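Long-range contacts in AlyGC (Glaciecola chathamensis, PDB 5GKD), which cleaves alginate as a polysaccharide lyase of family 6, probably by beta-elimination at a groove beside a bound calcium ion: residues T238-N243 with R264-D269; I300-Q305 with D329-A334; H321-A326 with T356-I361. All blocks are in the same frame, centred on the assembly; numbering follows the deposited sequence.

Following the chain from the N terminus, interaction 1 comes first: spanning 20 intervening residues, it joins strand 236-241, and the turn after it, to strand 263-265 and its turn, neighbours in the parallel beta-helix expected of this pectate lyase-like clan. It is complete before interaction 2 opens. The latter joins loops 300-305 and 329-334 across 23 residues. Interaction 3 begins inside the span of interaction 2 and ends beyond it, so these two cross; it pairs strand 322-326 with strand 355-357 across 29 residues. Interactions 1 and 2 touch, through Arg240 NH2 with Arg302 O for example, and share the carbonate. Interaction 3 continues the same run of strands about 16 Å, centre to centre, from interaction 1.

Interaction 1: residues T238-N243 with R264-D269; sequences TLRHGN and RVINRD. With CO3 (carbonate ion), chain J; PO4 (phosphate ion), chain H.
Thr238 OG1 is gripped side-on by one guanidinium: Arg264 NE donates to it at 3.0 Å and Arg264 NH2 to the same OG1 at 3.1 Å. Both N-H groups converge on one atom, so neither bond is straight, and the oxygen sits some 17° out of the guanidinium plane. Thr236 OG1 is a further hydrogen-bond partner of this hydroxyl, while Thr238 CG2 lies over a face of the guanidinium. Arg264 starts with CG anti to the backbone N and bends at chi3 (61°), which swings NE to the threonine. At the guanidinium edge, Arg264 NH2 reaches carbonate O1 at 2.7 Å. Beneath these side chains a parallel bridge pairs Thr238 with Arg264, and Leu239 N donates to Arg264 O.

Where the strands give way to turns, amides take over. Asn267 ND2 bonds Arg240 O at 3.1 Å, the oxygen lying in the amide plane although the donor stands above the carbonyl plane. Asn267 OD1 accepts a water that in turn accepts from Gly242 N. Asn243 OD1 receives Arg268 N at 2.9 Å, and Asn243 CG lies over one face of the Arg268 guanidinium, toward its rim, the planes 45° apart. Glycine suits position 242, where a beta carbon would press on His241 O. Ile266 sets CB 3.2 Å from Leu239 O and turns CD1 toward Thr238 CG2 and Arg240 NH1.

Arg240 NE meets carbonate O3 or phosphate O3 at its guanidinium edge; the two ions overlap as modelled, so both bonds are doubtful. His241 NE2 lies over the centre of that guanidinium, and Arg302 O holds Arg240 NH2. Arg264 NH2 on carbonate O1, with Arg240 NE facing the same overlapped site beside calcium ligand Glu214, is consistent with a pocket for a substrate carboxylate.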
loop_
_atom_site.group_PDB
_atom_site.type_symbol
_atom_site.label_atom_id
_atom_site.label_comp_id
_atom_site.label_asym_id
_atom_site.label_seq_id
_atom_site.Cartn_x
_atom_site.Cartn_y
_atom_site.Cartn_z
ATOM N N THR A 238 13.463 -4.901 30.491
ATOM C CA THR A 238 12.230 -4.561 31.180
ATOM C C THR A 238 11.660 -5.797 31.868
ATOM O O THR A 238 11.476 -6.846 31.240
ATOM C CB THR A 238 11.199 -3.967 30.226
ATOM O OG1 THR A 238 11.598 -2.639 29.845
ATOM C CG2 THR A 238 9.829 -3.905 30.905
ATOM N N LEU A 239 11.420 -5.665 33.167
ATOM C CA LEU A 239 10.645 -6.614 33.960
ATOM C C LEU A 239 9.175 -6.238 33.774
ATOM O O LEU A 239 8.568 -5.538 34.586
ATOM C CB LEU A 239 11.084 -6.556 35.418
ATOM C CG LEU A 239 12.105 -7.561 35.963
ATOM C CD1 LEU A 239 12.938 -8.234 34.891
ATOM C CD2 LEU A 239 12.987 -6.976 37.071
ATOM N N ARG A 240 8.600 -6.721 32.665
ATOM C CA ARG A 240 7.345 -6.198 32.128
ATOM C C ARG A 240 6.119 -6.729 32.865
ATOM O O ARG A 240 5.259 -5.949 33.290
ATOM C CB ARG A 240 7.242 -6.544 30.641
ATOM C CG ARG A 240 6.006 -5.996 29.984
ATOM C CD ARG A 240 6.040 -4.467 29.928
ATOM N NE ARG A 240 4.758 -3.929 29.495
ATOM C CZ ARG A 240 3.718 -3.731 30.301
ATOM N NH1 ARG A 240 3.812 -4.004 31.594
ATOM N NH2 ARG A 240 2.580 -3.258 29.803
ATOM N N HIS A 241 5.990 -8.058 32.954
ATOM C CA HIS A 241 4.925 -8.716 33.688
ATOM C C HIS A 241 5.534 -9.871 34.466
ATOM O O HIS A 241 6.568 -10.413 34.079
ATOM C CB HIS A 241 3.802 -9.299 32.787
ATOM C CG HIS A 241 3.096 -8.301 31.923
ATOM N ND1 HIS A 241 2.505 -7.156 32.418
ATOM C CD2 HIS A 241 2.853 -8.304 30.591
ATOM C CE1 HIS A 241 1.940 -6.493 31.426
ATOM N NE2 HIS A 241 2.141 -7.165 30.306
ATOM N N GLY A 242 4.871 -10.276 35.537
ATOM C CA GLY A 242 5.413 -11.430 36.244
ATOM C C GLY A 242 6.416 -11.047 37.313
ATOM O O GLY A 242 7.126 -10.049 37.215
ATOM N N ASN A 243 6.515 -11.903 38.330
ATOM C CA ASN A 243 7.070 -11.556 39.632
ATOM C C ASN A 243 8.220 -12.470 40.011
ATOM O O ASN A 243 8.344 -13.590 39.520
ATOM C CB ASN A 243 5.994 -11.658 40.715
ATOM C CG ASN A 243 4.754 -10.888 40.366
ATOM O OD1 ASN A 243 4.808 -9.685 40.141
ATOM N ND2 ASN A 243 3.627 -11.579 40.298
ATOM N N ARG A 264 14.311 -1.593 33.855
ATOM C CA ARG A 264 12.989 -1.053 34.166
ATOM C C ARG A 264 12.238 -2.043 35.041
ATOM O O ARG A 264 12.001 -3.192 34.638
ATOM C CB ARG A 264 12.180 -0.756 32.894
ATOM C CG ARG A 264 10.751 -0.277 33.190
ATOM C CD ARG A 264 10.147 0.511 32.029
ATOM N NE ARG A 264 10.056 -0.293 30.806
ATOM C CZ ARG A 264 8.974 -0.398 30.037
ATOM N NH1 ARG A 264 7.860 0.250 30.336
ATOM N NH2 ARG A 264 9.018 -1.150 28.950
ATOM N N VAL A 265 11.846 -1.586 36.226
ATOM C CA VAL A 265 11.272 -2.424 37.264
ATOM C C VAL A 265 9.776 -2.178 37.316
ATOM O O VAL A 265 9.334 -1.038 37.477
ATOM C CB VAL A 265 11.914 -2.132 38.630
ATOM C CG1 VAL A 265 11.344 -3.063 39.679
ATOM C CG2 VAL A 265 13.413 -2.282 38.532
ATOM N N ILE A 266 9.007 -3.234 37.234
ATOM C CA ILE A 266 7.563 -3.246 37.352
ATOM C C ILE A 266 7.259 -4.541 38.067
ATOM O O ILE A 266 8.056 -5.378 38.069
ATOM C CB ILE A 266 6.836 -3.242 35.992
ATOM C CG1 ILE A 266 7.408 -2.194 35.053
ATOM C CG2 ILE A 266 5.342 -3.087 36.191
ATOM C CD1 ILE A 266 7.102 -2.399 33.612
ATOM N N ASN A 267 6.102 -4.683 38.667
ATOM C CA ASN A 267 5.674 -5.883 39.361
ATOM C C ASN A 267 6.326 -6.183 40.724
ATOM O O ASN A 267 6.956 -5.356 41.281
ATOM C CB ASN A 267 5.600 -7.085 38.413
ATOM C CG ASN A 267 5.224 -6.692 36.989
ATOM O OD1 ASN A 267 4.128 -6.347 36.723
ATOM N ND2 ASN A 267 6.158 -6.667 36.140
ATOM N N ARG A 268 6.126 -7.377 41.232
ATOM C CA ARG A 268 6.575 -7.756 42.545
ATOM C C ARG A 268 7.776 -8.608 42.715
ATOM O O ARG A 268 8.131 -9.325 41.878
ATOM C CB ARG A 268 5.450 -8.450 43.299
ATOM C CG ARG A 268 4.063 -8.040 42.893
ATOM C CD ARG A 268 3.031 -8.271 43.973
ATOM N NE ARG A 268 2.950 -9.648 44.377
ATOM C CZ ARG A 268 2.270 -10.576 43.732
ATOM N NH1 ARG A 268 1.593 -10.283 42.650
ATOM N NH2 ARG A 268 2.257 -11.795 44.179
ATOM N N ASP A 269 8.359 -8.501 43.889
ATOM C CA ASP A 269 9.482 -9.282 44.318
ATOM C C ASP A 269 10.658 -9.335 43.363
ATOM O O ASP A 269 11.283 -10.322 43.237
ATOM C CB ASP A 269 9.026 -10.708 44.672
ATOM C CG ASP A 269 7.862 -10.746 45.645
ATOM O OD1 ASP A 269 7.826 -10.029 46.618
ATOM O OD2 ASP A 269 6.957 -11.523 45.443
HETATM C C CO3 J . 5.444 -1.492 27.607
HETATM O O1 CO3 J . 6.720 -1.757 27.613
HETATM O O2 CO3 J . 5.151 -0.433 28.299
HETATM O O3 CO3 J . 4.554 -2.283 26.955
HETATM P P PO4 H . 4.601 -4.829 25.866
HETATM O O1 PO4 H . 5.709 -5.462 26.665
HETATM O O2 PO4 H . 5.079 -4.745 24.470
HETATM O O3 PO4 H . 4.273 -3.427 26.444
HETATM O O4 PO4 H . 3.465 -5.826 25.855
HETATM O O HOH W 1 2.428 -5.488 34.617
HETATM O O HOH W 2 2.520 -8.859 36.449
#

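Interaction 2: residues I300-Q305 with D329-A334; sequences INRYHQ and DKERSA. With CO3 (carbonate ion), chain J.
Arg302 and Glu331 form a two-pronged salt bridge: Arg302 NE meets Glu331 OE2 at 2.8 Å and Arg302 NH2 meets Glu331 OE1 at 2.9 Å. Guanidinium and carboxylate are nearly coplanar, 15° apart, and OE1 offers its syn lone pair, the geometry that lets each nitrogen find its own oxygen. An extended glutamate, with CG anti to the backbone N (chi1 -178°), reaches from its loop to Arg302.

Tyr303 CE2 lies over the centre of the Arg302 guanidinium, joining the salt bridge to a ring on which Arg332 also packs. Arg332 CD lies over the ring face, 4.3 Å from its centroid, as a CH-pi contact, and Arg332 CZ makes an off-centre cation-pi interaction at 5.0 Å from the same centroid. Arg332 NH1 approaches Tyr303 CE2 at 3.3 Å. The guanidinium is turned steeply, 76° from the ring plane. Arg332 NE is held by Gly327 O, and NH2 pairs with Glu631 and weakly with Asp329. Asp329 OD1 also accepts Arg332 N, an Asx motif. At the far end Gln305 NE2 touches Ala334 CB at 3.6 Å and bonds Ala335 O.

Arg332 NH1 comes within 4.2 Å of Arg302 NH2, a repulsion that the nearby carboxylates probably offset. The packing of Arg332 on Tyr303, whose hydroxyl points at the carbonate, is consistent with loop 329-334 helping to set that ring.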
loop_
_atom_site.group_PDB
_atom_site.type_symbol
_atom_site.label_atom_id
_atom_site.label_comp_id
_atom_site.label_asym_id
_atom_site.label_seq_id
_atom_site.Cartn_x
_atom_site.Cartn_y
_atom_site.Cartn_z
ATOM N N ILE A 300 -4.275 -7.825 33.472
ATOM C CA ILE A 300 -3.090 -8.670 33.436
ATOM C C ILE A 300 -2.056 -8.158 32.447
ATOM O O ILE A 300 -0.865 -8.463 32.593
ATOM C CB ILE A 300 -3.486 -10.132 33.152
ATOM C CG1 ILE A 300 -2.312 -11.057 33.434
ATOM C CG2 ILE A 300 -3.978 -10.301 31.725
ATOM C CD1 ILE A 300 -2.685 -12.523 33.461
ATOM N N ASN A 301 -2.482 -7.373 31.487
ATOM C CA ASN A 301 -1.592 -6.822 30.496
ATOM C C ASN A 301 -1.263 -5.343 30.582
ATOM O O ASN A 301 -0.758 -4.784 29.662
ATOM C CB ASN A 301 -2.101 -7.155 29.091
ATOM C CG ASN A 301 -3.330 -6.368 28.705
ATOM O OD1 ASN A 301 -4.036 -5.896 29.515
ATOM N ND2 ASN A 301 -3.571 -6.277 27.465
ATOM N N ARG A 302 -1.558 -4.728 31.706
ATOM C CA ARG A 302 -1.283 -3.322 31.925
ATOM C C ARG A 302 -0.014 -3.080 32.748
ATOM O O ARG A 302 1.051 -3.311 32.272
ATOM C CB ARG A 302 -2.470 -2.635 32.554
ATOM C CG ARG A 302 -3.296 -1.783 31.630
ATOM C CD ARG A 302 -2.518 -1.180 30.484
ATOM N NE ARG A 302 -2.415 0.253 30.535
ATOM C CZ ARG A 302 -1.876 0.975 29.587
ATOM N NH1 ARG A 302 -1.409 0.400 28.515
ATOM N NH2 ARG A 302 -1.818 2.267 29.707
ATOM N N TYR A 303 -0.138 -2.612 33.972
ATOM C CA TYR A 303 1.033 -2.336 34.785
ATOM C C TYR A 303 0.775 -2.636 36.256
ATOM O O TYR A 303 -0.070 -2.056 36.830
ATOM C CB TYR A 303 1.504 -0.887 34.589
ATOM C CG TYR A 303 1.940 -0.494 33.196
ATOM C CD1 TYR A 303 3.239 -0.698 32.781
ATOM C CD2 TYR A 303 1.068 0.072 32.308
ATOM C CE1 TYR A 303 3.648 -0.321 31.563
ATOM C CE2 TYR A 303 1.473 0.440 31.061
ATOM C CZ TYR A 303 2.755 0.227 30.686
ATOM O OH TYR A 303 3.147 0.589 29.461
ATOM N N HIS A 304 1.507 -3.560 36.839
ATOM C CA HIS A 304 1.311 -3.912 38.225
ATOM C C HIS A 304 2.246 -3.142 39.141
ATOM O O HIS A 304 3.401 -2.986 38.844
ATOM C CB HIS A 304 1.406 -5.408 38.431
ATOM C CG HIS A 304 0.428 -6.179 37.625
ATOM N ND1 HIS A 304 0.535 -6.313 36.272
ATOM C CD2 HIS A 304 -0.681 -6.858 37.981
ATOM C CE1 HIS A 304 -0.458 -7.034 35.825
ATOM N NE2 HIS A 304 -1.218 -7.368 36.837
ATOM N N GLN A 305 1.704 -2.662 40.247
ATOM C CA GLN A 305 2.434 -1.830 41.193
ATOM C C GLN A 305 3.740 -2.487 41.621
ATOM O O GLN A 305 3.792 -3.691 41.881
ATOM C CB GLN A 305 1.543 -1.576 42.409
ATOM C CG GLN A 305 2.190 -0.803 43.563
ATOM C CD GLN A 305 1.244 -0.649 44.740
ATOM O OE1 GLN A 305 0.616 -1.615 45.167
ATOM N NE2 GLN A 305 1.129 0.571 45.261
ATOM N N ASP A 329 0.347 8.823 36.522
ATOM C CA ASP A 329 -0.726 9.643 35.961
ATOM C C ASP A 329 -2.037 9.138 36.543
ATOM O O ASP A 329 -2.049 8.382 37.521
ATOM C CB ASP A 329 -0.714 9.637 34.424
ATOM C CG ASP A 329 -0.752 8.235 33.820
ATOM O OD1 ASP A 329 -1.363 7.316 34.386
ATOM O OD2 ASP A 329 -0.148 8.053 32.753
ATOM N N LYS A 330 -3.154 9.554 35.938
ATOM C CA LYS A 330 -4.454 9.227 36.510
ATOM C C LYS A 330 -4.724 7.731 36.474
ATOM O O LYS A 330 -5.376 7.205 37.380
ATOM C CB LYS A 330 -5.550 9.998 35.781
ATOM C CG LYS A 330 -5.381 11.506 35.849
ATOM C CD LYS A 330 -5.535 12.022 37.269
ATOM C CE LYS A 330 -5.761 13.527 37.282
ATOM N NZ LYS A 330 -6.811 13.952 36.293
ATOM N N GLU A 331 -4.220 7.031 35.450
ATOM C CA GLU A 331 -4.350 5.581 35.396
ATOM C C GLU A 331 -3.332 4.905 36.303
ATOM O O GLU A 331 -3.700 4.109 37.171
ATOM C CB GLU A 331 -4.194 5.075 33.951
ATOM C CG GLU A 331 -4.370 3.569 33.809
ATOM C CD GLU A 331 -3.725 2.982 32.559
ATOM O OE1 GLU A 331 -2.971 3.715 31.881
ATOM O OE2 GLU A 331 -3.974 1.780 32.261
ATOM N N ARG A 332 -2.047 5.206 36.106
ATOM C CA ARG A 332 -0.957 4.572 36.854
ATOM C C ARG A 332 -0.698 5.331 38.163
ATOM O O ARG A 332 0.296 6.029 38.341
ATOM C CB ARG A 332 0.302 4.491 35.994
ATOM C CG ARG A 332 0.238 3.519 34.816
ATOM C CD ARG A 332 1.548 3.536 34.030
ATOM N NE ARG A 332 1.691 4.757 33.240
ATOM C CZ ARG A 332 1.841 4.792 31.923
ATOM N NH1 ARG A 332 1.882 3.674 31.230
ATOM N NH2 ARG A 332 1.949 5.953 31.303
ATOM N N SER A 333 -1.606 5.144 39.108
ATOM C CA SER A 333 -1.620 5.930 40.331
ATOM C C SER A 333 -1.066 5.178 41.530
ATOM O O SER A 333 -1.044 5.729 42.632
ATOM C CB SER A 333 -3.049 6.396 40.634
ATOM O OG SER A 333 -3.890 5.277 40.850
ATOM N N ALA A 334 -0.633 3.939 41.352
ATOM C CA ALA A 334 -0.135 3.104 42.442
ATOM C C ALA A 334 1.385 3.231 42.484
ATOM O O ALA A 334 2.085 2.643 41.656
ATOM C CB ALA A 334 -0.572 1.650 42.255
HETATM C C CO3 J . 5.444 -1.492 27.607
HETATM O O1 CO3 J . 6.720 -1.757 27.613
HETATM O O2 CO3 J . 5.151 -0.433 28.299
HETATM O O3 CO3 J . 4.554 -2.283 26.955
#

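Interaction 3: residues H321-A326 with T356-I361; sequences HIQFAA and TAFDDI
The Phe358 ring meets segment 321-326 with Phe324 O and Gln323 CG at its edge, near the ring plane, and with Phe358 CD2 3.6 Å from Phe324 O. Gln323 crosses the ring obliquely, its amide plane 55° from the ring plane, and brings OE1 to 3.3 Å from Phe358 CE2. Over one face sits Thr356 CG2 of the same segment. An aromatic C-H edge carries a slight positive charge, which suits it to lie against Phe324 O. The Phe324 ring, on the other side of the sheet, meets the ring of Phe366 edge-to-face and packs on Ile355 and Met341.

Backbone bonds fix the pairing as parallel strands: Thr356 N donates to Ile322 O at 2.9 Å, Phe324 N to Thr356 O at 3.0 Å, and Phe358 N to Phe324 O at 3.0 Å. Gln323 and Thr356 therefore share one side of the sheet, Phe324 and Ala357 the other. A water joins Thr356 OG1 to His321 ND1.

The chain turns a corner at Phe324 and Ala325, the latter with left-handed backbone angles, and here small size matters, since Ala325 CB meets Asp359 CB at 3.4 Å. Asp359 OD1 accepts Asp360 N. Ile361 CG2, anti to the carbonyl carbon, packs at 3.7 Å on Phe324 CB.

Strand 355-357 is the last of its parallel run within the chain. Two backbone bonds hold it, and a third, from Phe358 N, continues the pairing into the loop. Neighbouring turns of the probable beta-helix are thus joined in parallel, with Phe324 buried and Asp359 OD2 bonding Ser328 and Asn293 at the corner.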
loop_
_atom_site.group_PDB
_atom_site.type_symbol
_atom_site.label_atom_id
_atom_site.label_comp_id
_atom_site.label_asym_id
_atom_site.label_seq_id
_atom_site.Cartn_x
_atom_site.Cartn_y
_atom_site.Cartn_z
ATOM N N HIS A 321 19.418 9.480 33.510
ATOM C CA HIS A 321 18.116 9.495 34.166
ATOM C C HIS A 321 17.900 8.246 35.007
ATOM O O HIS A 321 17.984 7.121 34.502
ATOM C CB HIS A 321 16.994 9.673 33.142
ATOM C CG HIS A 321 17.053 10.985 32.425
ATOM N ND1 HIS A 321 16.584 12.153 32.980
ATOM C CD2 HIS A 321 17.559 11.320 31.218
ATOM C CE1 HIS A 321 16.784 13.152 32.139
ATOM N NE2 HIS A 321 17.377 12.672 31.064
ATOM N N ILE A 322 17.619 8.461 36.290
ATOM C CA ILE A 322 17.113 7.453 37.206
ATOM C C ILE A 322 15.738 7.938 37.625
ATOM O O ILE A 322 15.626 8.968 38.297
ATOM C CB ILE A 322 18.015 7.271 38.438
ATOM C CG1 ILE A 322 19.394 6.728 38.058
ATOM C CG2 ILE A 322 17.336 6.376 39.459
ATOM C CD1 ILE A 322 20.360 6.723 39.246
ATOM N N GLN A 323 14.688 7.214 37.252
ATOM C CA GLN A 323 13.338 7.738 37.391
ATOM C C GLN A 323 12.501 6.819 38.266
ATOM O O GLN A 323 12.346 5.629 37.970
ATOM C CB GLN A 323 12.719 7.963 36.014
ATOM C CG GLN A 323 13.549 8.957 35.209
ATOM C CD GLN A 323 12.784 9.651 34.076
ATOM O OE1 GLN A 323 11.716 9.212 33.663
ATOM N NE2 GLN A 323 13.342 10.746 33.578
ATOM N N PHE A 324 11.972 7.374 39.354
ATOM C CA PHE A 324 11.131 6.644 40.285
ATOM C C PHE A 324 9.688 7.081 40.096
ATOM O O PHE A 324 9.413 8.254 39.827
ATOM C CB PHE A 324 11.565 6.887 41.735
ATOM C CG PHE A 324 12.984 6.479 42.030
ATOM C CD1 PHE A 324 13.342 5.140 42.074
ATOM C CD2 PHE A 324 13.942 7.422 42.319
ATOM C CE1 PHE A 324 14.646 4.764 42.378
ATOM C CE2 PHE A 324 15.243 7.047 42.631
ATOM C CZ PHE A 324 15.591 5.722 42.658
ATOM N N ALA A 325 8.772 6.128 40.248
ATOM C CA ALA A 325 7.352 6.333 39.979
ATOM C C ALA A 325 7.101 6.815 38.548
ATOM O O ALA A 325 6.132 7.525 38.279
ATOM C CB ALA A 325 6.739 7.291 40.997
ATOM N N ALA A 326 7.961 6.417 37.616
ATOM C CA ALA A 326 7.801 6.812 36.220
ATOM C C ALA A 326 6.486 6.294 35.640
ATOM O O ALA A 326 6.031 5.200 35.959
ATOM C CB ALA A 326 8.976 6.294 35.391
ATOM N N THR A 356 14.936 11.656 39.225
ATOM C CA THR A 356 13.679 12.386 39.202
ATOM C C THR A 356 12.590 11.499 39.793
ATOM O O THR A 356 12.422 10.357 39.363
ATOM C CB THR A 356 13.283 12.805 37.780
ATOM O OG1 THR A 356 14.344 13.548 37.175
ATOM C CG2 THR A 356 12.023 13.675 37.805
ATOM N N ALA A 357 11.841 12.021 40.760
ATOM C CA ALA A 357 10.668 11.331 41.280
ATOM C C ALA A 357 9.412 11.958 40.687
ATOM O O ALA A 357 9.277 13.187 40.661
ATOM C CB ALA A 357 10.617 11.383 42.808
ATOM N N PHE A 358 8.494 11.117 40.219
ATOM C CA PHE A 358 7.274 11.579 39.574
ATOM C C PHE A 358 6.037 11.376 40.444
ATOM O O PHE A 358 4.925 11.712 40.020
ATOM C CB PHE A 358 7.116 10.882 38.212
ATOM C CG PHE A 358 8.183 11.267 37.215
ATOM C CD1 PHE A 358 8.030 12.382 36.419
ATOM C CD2 PHE A 358 9.348 10.536 37.108
ATOM C CE1 PHE A 358 9.014 12.761 35.514
ATOM C CE2 PHE A 358 10.338 10.898 36.201
ATOM C CZ PHE A 358 10.170 12.016 35.401
ATOM N N ASP A 359 6.208 10.864 41.653
ATOM C CA ASP A 359 5.111 10.593 42.580
ATOM C C ASP A 359 5.741 10.391 43.954
ATOM O O ASP A 359 6.957 10.525 44.125
ATOM C CB ASP A 359 4.292 9.375 42.129
ATOM C CG ASP A 359 2.865 9.372 42.661
ATOM O OD1 ASP A 359 2.616 9.804 43.801
ATOM O OD2 ASP A 359 1.977 8.916 41.920
ATOM N N ASP A 360 4.910 10.071 44.936
ATOM C CA ASP A 360 5.424 9.714 46.249
ATOM C C ASP A 360 6.346 8.503 46.135
ATOM O O ASP A 360 5.985 7.502 45.516
ATOM C CB ASP A 360 4.265 9.413 47.198
ATOM C CG ASP A 360 4.730 9.099 48.596
ATOM O OD1 ASP A 360 5.317 9.984 49.234
ATOM O OD2 ASP A 360 4.523 7.970 49.062
ATOM N N ILE A 361 7.543 8.603 46.727
ATOM C CA ILE A 361 8.505 7.509 46.742
ATOM C C ILE A 361 8.827 7.061 48.165
ATOM O O ILE A 361 9.815 6.372 48.393
ATOM C CB ILE A 361 9.791 7.869 45.975
ATOM C CG1 ILE A 361 10.488 9.072 46.601
ATOM C CG2 ILE A 361 9.476 8.156 44.528
ATOM C CD1 ILE A 361 11.857 9.322 46.064
HETATM O O HOH W 3 15.829 11.840 36.103
#